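Acyl-CoA dehydrogenase domain protein Tcur3481 (Thermomonospora curvata, PDB 6WY9) binds a flavin adenine dinucleotide cofactor and, as a member of the acyl-CoA dehydrogenase family, probably oxidises acyl-CoA thioesters. Local coordinates at residues Gln265-Cys279 against Trp303-His317. Numbering follows the deposited sequence.
Sequences QLADCYIEIEAMRVC and WADEGGLNVVHRTQH. With FDA (dihydroflavine-adenine dinucleotide), chain C.
Arg314 grips the carboxylate of Glu272 end-on with two nitrogens. Its NH1 lies 2.7 Å from Glu272 OE1 and its NH2 2.9 Å from Glu272 OE2, both bonds nearly straight. Both oxygens lie in the guanidinium plane but are met from above their own carboxylate plane, because the two planes are turned 44° apart. Asn310 ND2 donates to Glu272 OE2 over 2.9 Å, from the opposite face to Arg314 NH2. With an alanine in place of Glu272, Arg314 would probably lose its carboxylate mate and be freer to turn, and Asn310 ND2 would lose this acceptor. Asp268 CB covers one guanidinium face, 3.8 Å from Arg314 CZ.

Segments 265-279 and 303-317, on helices 260-288 and 295-319, run antiparallel with their axes at 154°, within the C-terminal helical domain of the acyl-CoA dehydrogenase fold. The packing is knobs-into-holes. Met276 bends at chi3 (74°), which brings its CE to 3.7 Å from Gly308 CA. Ala275 CB sits over the six-membered ring of Trp303 in a CH-pi contact, 3.6 Å from the centroid. Cys279 SG meets the same indole obliquely, 3.5 Å from Trp303 CD1.

Further out, Trp303 NE1 bonds to the backbone of a neighbouring subunit, a different protein, and Asp268 OD1 forms a salt bridge to a basic side chain of that subunit. At the other end, the His317 carbonyl accepts a hydrogen bond from ribose O3B of the dihydroflavin cofactor.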
loop_
_atom_site.group_PDB
_atom_site.type_symbol
_atom_site.label_atom_id
_atom_site.label_comp_id
_atom_site.label_asym_id
_atom_site.label_seq_id
_atom_site.Cartn_x
_atom_site.Cartn_y
_atom_site.Cartn_z
ATOM N N GLN B 265 -0.109 10.111 -8.351
ATOM C CA GLN B 265 -1.384 9.710 -7.789
ATOM C C GLN B 265 -2.391 9.502 -8.900
ATOM O O GLN B 265 -3.113 8.513 -8.888
ATOM C CB GLN B 265 -1.881 10.781 -6.780
ATOM C CG GLN B 265 -1.028 10.710 -5.438
ATOM C CD GLN B 265 -1.316 11.839 -4.500
ATOM O OE1 GLN B 265 -2.266 11.781 -3.733
ATOM N NE2 GLN B 265 -0.501 12.909 -4.571
ATOM N N LEU B 266 -2.422 10.413 -9.892
ATOM C CA LEU B 266 -3.306 10.209 -11.032
ATOM C C LEU B 266 -2.951 8.940 -11.798
ATOM O O LEU B 266 -3.843 8.220 -12.271
ATOM C CB LEU B 266 -3.252 11.414 -11.978
ATOM C CG LEU B 266 -3.773 12.738 -11.406
ATOM C CD1 LEU B 266 -3.307 13.859 -12.320
ATOM C CD2 LEU B 266 -5.335 12.725 -11.404
ATOM N N ALA B 267 -1.653 8.670 -11.979
ATOM C CA ALA B 267 -1.253 7.455 -12.706
ATOM C C ALA B 267 -1.674 6.200 -11.958
ATOM O O ALA B 267 -1.997 5.178 -12.573
ATOM C CB ALA B 267 0.268 7.411 -12.900
ATOM N N ASP B 268 -1.581 6.223 -10.643
ATOM C CA ASP B 268 -1.965 5.024 -9.906
ATOM C C ASP B 268 -3.453 4.769 -10.069
ATOM O O ASP B 268 -3.869 3.615 -10.206
ATOM C CB ASP B 268 -1.580 5.133 -8.441
ATOM C CG ASP B 268 -0.061 4.915 -8.207
ATOM O OD1 ASP B 268 0.671 4.384 -9.067
ATOM O OD2 ASP B 268 0.368 5.284 -7.126
ATOM N N CYS B 269 -4.266 5.841 -10.102
ATOM C CA CYS B 269 -5.683 5.693 -10.430
ATOM C C CYS B 269 -5.869 5.067 -11.812
ATOM O O CYS B 269 -6.716 4.182 -12.005
ATOM C CB CYS B 269 -6.387 7.054 -10.418
ATOM S SG CYS B 269 -6.485 7.827 -8.771
ATOM N N TYR B 270 -5.168 5.610 -12.810
ATOM C CA TYR B 270 -5.233 5.073 -14.171
ATOM C C TYR B 270 -4.901 3.573 -14.205
ATOM O O TYR B 270 -5.608 2.774 -14.830
ATOM C CB TYR B 270 -4.238 5.890 -15.010
ATOM C CG TYR B 270 -4.256 5.703 -16.495
ATOM C CD1 TYR B 270 -3.677 4.568 -17.069
ATOM C CD2 TYR B 270 -4.733 6.706 -17.339
ATOM C CE1 TYR B 270 -3.654 4.412 -18.458
ATOM C CE2 TYR B 270 -4.699 6.561 -18.719
ATOM C CZ TYR B 270 -4.153 5.405 -19.266
ATOM O OH TYR B 270 -4.087 5.227 -20.632
ATOM N N ILE B 271 -3.776 3.193 -13.592
ATOM C CA ILE B 271 -3.386 1.787 -13.530
ATOM C C ILE B 271 -4.500 0.943 -12.892
ATOM O O ILE B 271 -4.905 -0.099 -13.420
ATOM C CB ILE B 271 -2.067 1.653 -12.751
ATOM C CG1 ILE B 271 -0.866 2.141 -13.578
ATOM C CG2 ILE B 271 -1.860 0.180 -12.225
ATOM C CD1 ILE B 271 0.356 2.480 -12.639
ATOM N N GLU B 272 -5.033 1.406 -11.763
ATOM C CA GLU B 272 -6.026 0.616 -11.054
ATOM C C GLU B 272 -7.281 0.456 -11.897
ATOM O O GLU B 272 -7.917 -0.609 -11.882
ATOM C CB GLU B 272 -6.360 1.272 -9.710
ATOM C CG GLU B 272 -5.234 1.012 -8.652
ATOM C CD GLU B 272 -5.429 1.853 -7.414
ATOM O OE1 GLU B 272 -6.152 2.892 -7.490
ATOM O OE2 GLU B 272 -4.831 1.504 -6.391
ATOM N N ILE B 273 -7.649 1.516 -12.620
ATOM C CA ILE B 273 -8.817 1.478 -13.488
ATOM C C ILE B 273 -8.587 0.500 -14.634
ATOM O O ILE B 273 -9.487 -0.265 -15.008
ATOM C CB ILE B 273 -9.158 2.892 -13.996
ATOM C CG1 ILE B 273 -9.711 3.775 -12.856
ATOM C CG2 ILE B 273 -10.116 2.844 -15.267
ATOM C CD1 ILE B 273 -9.948 5.264 -13.261
ATOM N N GLU B 274 -7.388 0.501 -15.219
ATOM C CA GLU B 274 -7.126 -0.491 -16.284
ATOM C C GLU B 274 -7.224 -1.914 -15.750
ATOM O O GLU B 274 -7.782 -2.802 -16.404
ATOM C CB GLU B 274 -5.756 -0.237 -16.921
ATOM C CG GLU B 274 -5.873 1.040 -17.747
ATOM C CD GLU B 274 -4.917 1.174 -18.930
ATOM O OE1 GLU B 274 -3.774 0.652 -18.901
ATOM O OE2 GLU B 274 -5.308 1.870 -19.887
ATOM N N ALA B 275 -6.709 -2.142 -14.546
ATOM C CA ALA B 275 -6.786 -3.465 -13.927
ATOM C C ALA B 275 -8.237 -3.864 -13.636
ATOM O O ALA B 275 -8.646 -4.997 -13.906
ATOM C CB ALA B 275 -5.957 -3.467 -12.652
ATOM N N MET B 276 -8.999 -2.945 -13.033
ATOM C CA MET B 276 -10.417 -3.150 -12.785
ATOM C C MET B 276 -11.135 -3.575 -14.045
ATOM O O MET B 276 -11.924 -4.523 -14.030
ATOM C CB MET B 276 -11.010 -1.846 -12.255
ATOM C CG MET B 276 -10.570 -1.603 -10.804
ATOM S SD MET B 276 -10.762 0.158 -10.342
ATOM C CE MET B 276 -12.565 0.083 -10.212
ATOM N N ARG B 277 -10.852 -2.868 -15.143
ATOM C CA ARG B 277 -11.551 -3.071 -16.402
ATOM C C ARG B 277 -11.231 -4.429 -17.022
ATOM O O ARG B 277 -12.129 -5.137 -17.485
ATOM C CB ARG B 277 -11.209 -1.907 -17.373
ATOM C CG ARG B 277 -11.853 -2.123 -18.769
ATOM C CD ARG B 277 -12.097 -0.820 -19.606
ATOM N NE ARG B 277 -11.174 0.265 -19.329
ATOM C CZ ARG B 277 -11.524 1.457 -18.830
ATOM N NH1 ARG B 277 -10.598 2.364 -18.647
ATOM N NH2 ARG B 277 -12.793 1.752 -18.518
ATOM N N VAL B 278 -9.963 -4.831 -17.067
ATOM C CA VAL B 278 -9.776 -6.145 -17.695
ATOM C C VAL B 278 -10.315 -7.268 -16.811
ATOM O O VAL B 278 -10.750 -8.307 -17.314
ATOM C CB VAL B 278 -8.303 -6.389 -18.081
ATOM C CG1 VAL B 278 -7.849 -5.312 -19.096
ATOM C CG2 VAL B 278 -7.399 -6.472 -16.820
ATOM N N CYS B 279 -10.286 -7.113 -15.491
ATOM C CA CYS B 279 -10.835 -8.196 -14.684
ATOM C C CYS B 279 -12.352 -8.215 -14.749
ATOM O O CYS B 279 -12.950 -9.283 -14.635
ATOM C CB CYS B 279 -10.404 -8.087 -13.239
ATOM S SG CYS B 279 -8.560 -8.313 -12.999
ATOM N N TRP B 303 -10.993 -6.084 -7.075
ATOM C CA TRP B 303 -10.453 -4.882 -7.730
ATOM C C TRP B 303 -11.377 -3.681 -7.520
ATOM O O TRP B 303 -10.907 -2.572 -7.236
ATOM C CB TRP B 303 -10.230 -5.144 -9.224
ATOM C CG TRP B 303 -8.854 -5.662 -9.469
ATOM C CD1 TRP B 303 -8.495 -6.956 -9.773
ATOM C CD2 TRP B 303 -7.641 -4.931 -9.311
ATOM N NE1 TRP B 303 -7.132 -7.057 -9.852
ATOM C CE2 TRP B 303 -6.577 -5.825 -9.574
ATOM C CE3 TRP B 303 -7.347 -3.589 -8.994
ATOM C CZ2 TRP B 303 -5.234 -5.437 -9.530
ATOM C CZ3 TRP B 303 -6.010 -3.178 -8.969
ATOM C CH2 TRP B 303 -4.951 -4.106 -9.243
ATOM N N ALA B 304 -12.699 -3.899 -7.646
ATOM C CA ALA B 304 -13.676 -2.845 -7.351
ATOM C C ALA B 304 -13.542 -2.368 -5.917
ATOM O O ALA B 304 -13.576 -1.157 -5.648
ATOM C CB ALA B 304 -15.113 -3.370 -7.573
ATOM N N ASP B 305 -13.445 -3.321 -4.980
ATOM C CA ASP B 305 -13.462 -2.997 -3.555
ATOM C C ASP B 305 -12.191 -2.280 -3.140
ATOM O O ASP B 305 -12.211 -1.440 -2.232
ATOM C CB ASP B 305 -13.574 -4.264 -2.698
ATOM C CG ASP B 305 -14.854 -5.021 -2.936
ATOM O OD1 ASP B 305 -15.804 -4.412 -3.420
ATOM O OD2 ASP B 305 -14.874 -6.217 -2.576
ATOM N N GLU B 306 -11.058 -2.661 -3.725
ATOM C CA GLU B 306 -9.778 -2.130 -3.260
ATOM C C GLU B 306 -9.271 -1.043 -4.202
ATOM O O GLU B 306 -9.002 0.080 -3.776
ATOM C CB GLU B 306 -8.748 -3.274 -3.134
ATOM C CG GLU B 306 -7.338 -2.859 -2.666
ATOM C CD GLU B 306 -7.292 -2.539 -1.174
ATOM O OE1 GLU B 306 -8.114 -3.085 -0.392
ATOM O OE2 GLU B 306 -6.429 -1.724 -0.791
ATOM N N GLY B 307 -9.132 -1.367 -5.477
ATOM C CA GLY B 307 -8.752 -0.344 -6.446
ATOM C C GLY B 307 -9.773 0.786 -6.553
ATOM O O GLY B 307 -9.414 1.966 -6.515
ATOM N N GLY B 308 -11.058 0.442 -6.664
ATOM C CA GLY B 308 -12.075 1.488 -6.792
ATOM C C GLY B 308 -12.110 2.416 -5.589
ATOM O O GLY B 308 -12.219 3.642 -5.733
ATOM N N LEU B 309 -11.970 1.849 -4.395
ATOM C CA LEU B 309 -11.938 2.667 -3.195
ATOM C C LEU B 309 -10.673 3.501 -3.147
ATOM O O LEU B 309 -10.725 4.668 -2.738
ATOM C CB LEU B 309 -12.032 1.812 -1.940
ATOM C CG LEU B 309 -12.273 2.613 -0.656
ATOM C CD1 LEU B 309 -13.549 3.526 -0.876
ATOM C CD2 LEU B 309 -12.461 1.627 0.465
ATOM N N ASN B 310 -9.521 2.934 -3.546
ATOM C CA ASN B 310 -8.312 3.766 -3.610
ATOM C C ASN B 310 -8.522 4.961 -4.539
ATOM O O ASN B 310 -8.139 6.081 -4.202
ATOM C CB ASN B 310 -7.092 2.996 -4.112
ATOM C CG ASN B 310 -6.586 1.963 -3.144
ATOM O OD1 ASN B 310 -6.887 1.969 -1.924
ATOM N ND2 ASN B 310 -5.735 1.099 -3.678
ATOM N N VAL B 311 -9.066 4.727 -5.736
ATOM C CA VAL B 311 -9.234 5.836 -6.680
ATOM C C VAL B 311 -10.026 6.970 -6.033
ATOM O O VAL B 311 -9.598 8.127 -6.060
ATOM C CB VAL B 311 -9.900 5.377 -7.992
ATOM C CG1 VAL B 311 -10.279 6.669 -8.893
ATOM C CG2 VAL B 311 -8.993 4.357 -8.778
ATOM N N VAL B 312 -11.209 6.669 -5.470
ATOM C CA VAL B 312 -12.039 7.791 -4.969
ATOM C C VAL B 312 -11.442 8.443 -3.718
ATOM O O VAL B 312 -11.725 9.608 -3.460
ATOM C CB VAL B 312 -13.511 7.383 -4.709
ATOM C CG1 VAL B 312 -14.210 6.940 -6.073
ATOM C CG2 VAL B 312 -13.672 6.292 -3.589
ATOM N N HIS B 313 -10.626 7.735 -2.912
ATOM C CA HIS B 313 -9.858 8.443 -1.882
ATOM C C HIS B 313 -8.808 9.370 -2.497
ATOM O O HIS B 313 -8.575 10.491 -1.997
ATOM C CB HIS B 313 -9.173 7.435 -0.935
ATOM C CG HIS B 313 -10.051 7.011 0.210
ATOM N ND1 HIS B 313 -10.176 7.766 1.369
ATOM C CD2 HIS B 313 -10.905 5.967 0.345
ATOM C CE1 HIS B 313 -11.007 7.152 2.201
ATOM N NE2 HIS B 313 -11.447 6.050 1.617
ATOM N N ARG B 314 -8.108 8.907 -3.544
ATOM C CA ARG B 314 -7.103 9.797 -4.135
ATOM C C ARG B 314 -7.782 11.012 -4.767
ATOM O O ARG B 314 -7.273 12.129 -4.652
ATOM C CB ARG B 314 -6.239 9.062 -5.183
ATOM C CG ARG B 314 -5.345 7.944 -4.604
ATOM C CD ARG B 314 -4.159 7.587 -5.537
ATOM N NE ARG B 314 -3.636 6.256 -5.214
ATOM C CZ ARG B 314 -4.164 5.143 -5.686
ATOM N NH1 ARG B 314 -5.223 5.248 -6.498
ATOM N NH2 ARG B 314 -3.647 3.949 -5.376
ATOM N N THR B 315 -8.932 10.823 -5.424
ATOM C CA THR B 315 -9.537 11.980 -6.093
ATOM C C THR B 315 -10.131 12.954 -5.070
ATOM O O THR B 315 -10.188 14.161 -5.333
ATOM C CB THR B 315 -10.580 11.534 -7.155
ATOM O OG1 THR B 315 -11.581 10.708 -6.559
ATOM C CG2 THR B 315 -9.912 10.752 -8.355
ATOM N N GLN B 316 -10.528 12.481 -3.878
ATOM C CA GLN B 316 -10.853 13.438 -2.818
ATOM C C GLN B 316 -9.623 14.240 -2.411
ATOM O O GLN B 316 -9.647 15.475 -2.351
ATOM C CB GLN B 316 -11.408 12.736 -1.581
ATOM C CG GLN B 316 -12.851 12.288 -1.669
ATOM C CD GLN B 316 -13.795 13.382 -2.141
ATOM O OE1 GLN B 316 -14.454 13.202 -3.166
ATOM N NE2 GLN B 316 -13.902 14.503 -1.368
ATOM N N HIS B 317 -8.542 13.542 -2.098
ATOM C CA HIS B 317 -7.379 14.216 -1.589
ATOM C C HIS B 317 -6.865 15.271 -2.576
ATOM O O HIS B 317 -6.515 16.398 -2.175
ATOM C CB HIS B 317 -6.287 13.181 -1.263
ATOM C CG HIS B 317 -5.035 13.843 -0.783
ATOM N ND1 HIS B 317 -4.946 14.409 0.468
ATOM C CD2 HIS B 317 -3.872 14.148 -1.424
ATOM C CE1 HIS B 317 -3.764 14.995 0.604
ATOM N NE2 HIS B 317 -3.101 14.863 -0.536
HETATM P PA FDA C . -5.066 23.169 -3.102
HETATM O O1A FDA C . -5.805 23.406 -4.380
HETATM O O2A FDA C . -3.940 24.130 -2.686
HETATM O O5B FDA C . -4.255 21.689 -3.244
HETATM C C5B FDA C . -5.212 20.708 -3.542
HETATM C C4B FDA C . -4.466 19.360 -3.570
HETATM O O4B FDA C . -3.305 19.561 -4.509
HETATM C C3B FDA C . -3.757 19.036 -2.254
HETATM O O3B FDA C . -4.557 18.322 -1.386
HETATM C C2B FDA C . -2.644 18.120 -2.732
HETATM O O2B FDA C . -3.113 16.786 -3.167
HETATM C C1B FDA C . -2.142 18.807 -4.039
HETATM N N9A FDA C . -0.980 19.676 -3.864
HETATM C C8A FDA C . -0.941 21.037 -3.503
HETATM N N7A FDA C . 0.293 21.526 -3.505
HETATM C C5A FDA C . 1.095 20.467 -3.872
HETATM C C6A FDA C . 2.488 20.371 -4.015
HETATM N N6A FDA C . 3.296 21.428 -3.805
HETATM N N1A FDA C . 3.057 19.202 -4.381
HETATM C C2A FDA C . 2.177 18.175 -4.571
HETATM N N3A FDA C . 0.828 18.110 -4.463
HETATM C C4A FDA C . 0.318 19.302 -4.116
HETATM N N1 FDA C . -8.559 27.177 6.227
HETATM C C2 FDA C . -8.531 28.348 7.013
HETATM O O2 FDA C . -7.889 29.349 6.626
HETATM N N3 FDA C . -9.242 28.303 8.207
HETATM C C4 FDA C . -9.981 27.186 8.662
HETATM O O4 FDA C . -10.594 27.255 9.719
HETATM C C4X FDA C . -9.958 26.037 7.796
HETATM N N5 FDA C . -10.665 24.894 8.170
HETATM C C5X FDA C . -11.050 24.023 7.186
HETATM C C6 FDA C . -12.051 23.145 7.384
HETATM C C7 FDA C . -12.434 22.280 6.329
HETATM C C7M FDA C . -13.497 21.375 6.577
HETATM C C8 FDA C . -11.811 22.285 5.137
HETATM C C8M FDA C . -12.200 21.376 4.039
HETATM C C9 FDA C . -10.759 23.163 4.939
HETATM C C9A FDA C . -10.395 24.036 5.959
HETATM N N10 FDA C . -9.328 24.933 5.780
HETATM C C10 FDA C . -9.290 26.047 6.625
HETATM C "C1'" FDA C . -8.696 25.036 4.434
HETATM C "C2'" FDA C . -7.421 24.156 4.321
HETATM O "O2'" FDA C . -6.408 24.693 5.028
HETATM C "C3'" FDA C . -7.133 24.110 2.752
HETATM O "O3'" FDA C . -8.113 23.342 2.084
HETATM C "C4'" FDA C . -5.729 23.592 2.478
HETATM O "O4'" FDA C . -4.840 24.566 2.906
HETATM C "C5'" FDA C . -5.625 23.234 0.971
HETATM O "O5'" FDA C . -5.811 24.411 0.242
HETATM P P FDA C . -6.777 24.102 -1.044
HETATM O O1P FDA C . -7.996 23.556 -0.475
HETATM O O2P FDA C . -6.820 25.376 -1.875
HETATM O O3P FDA C . -6.107 22.877 -1.941
#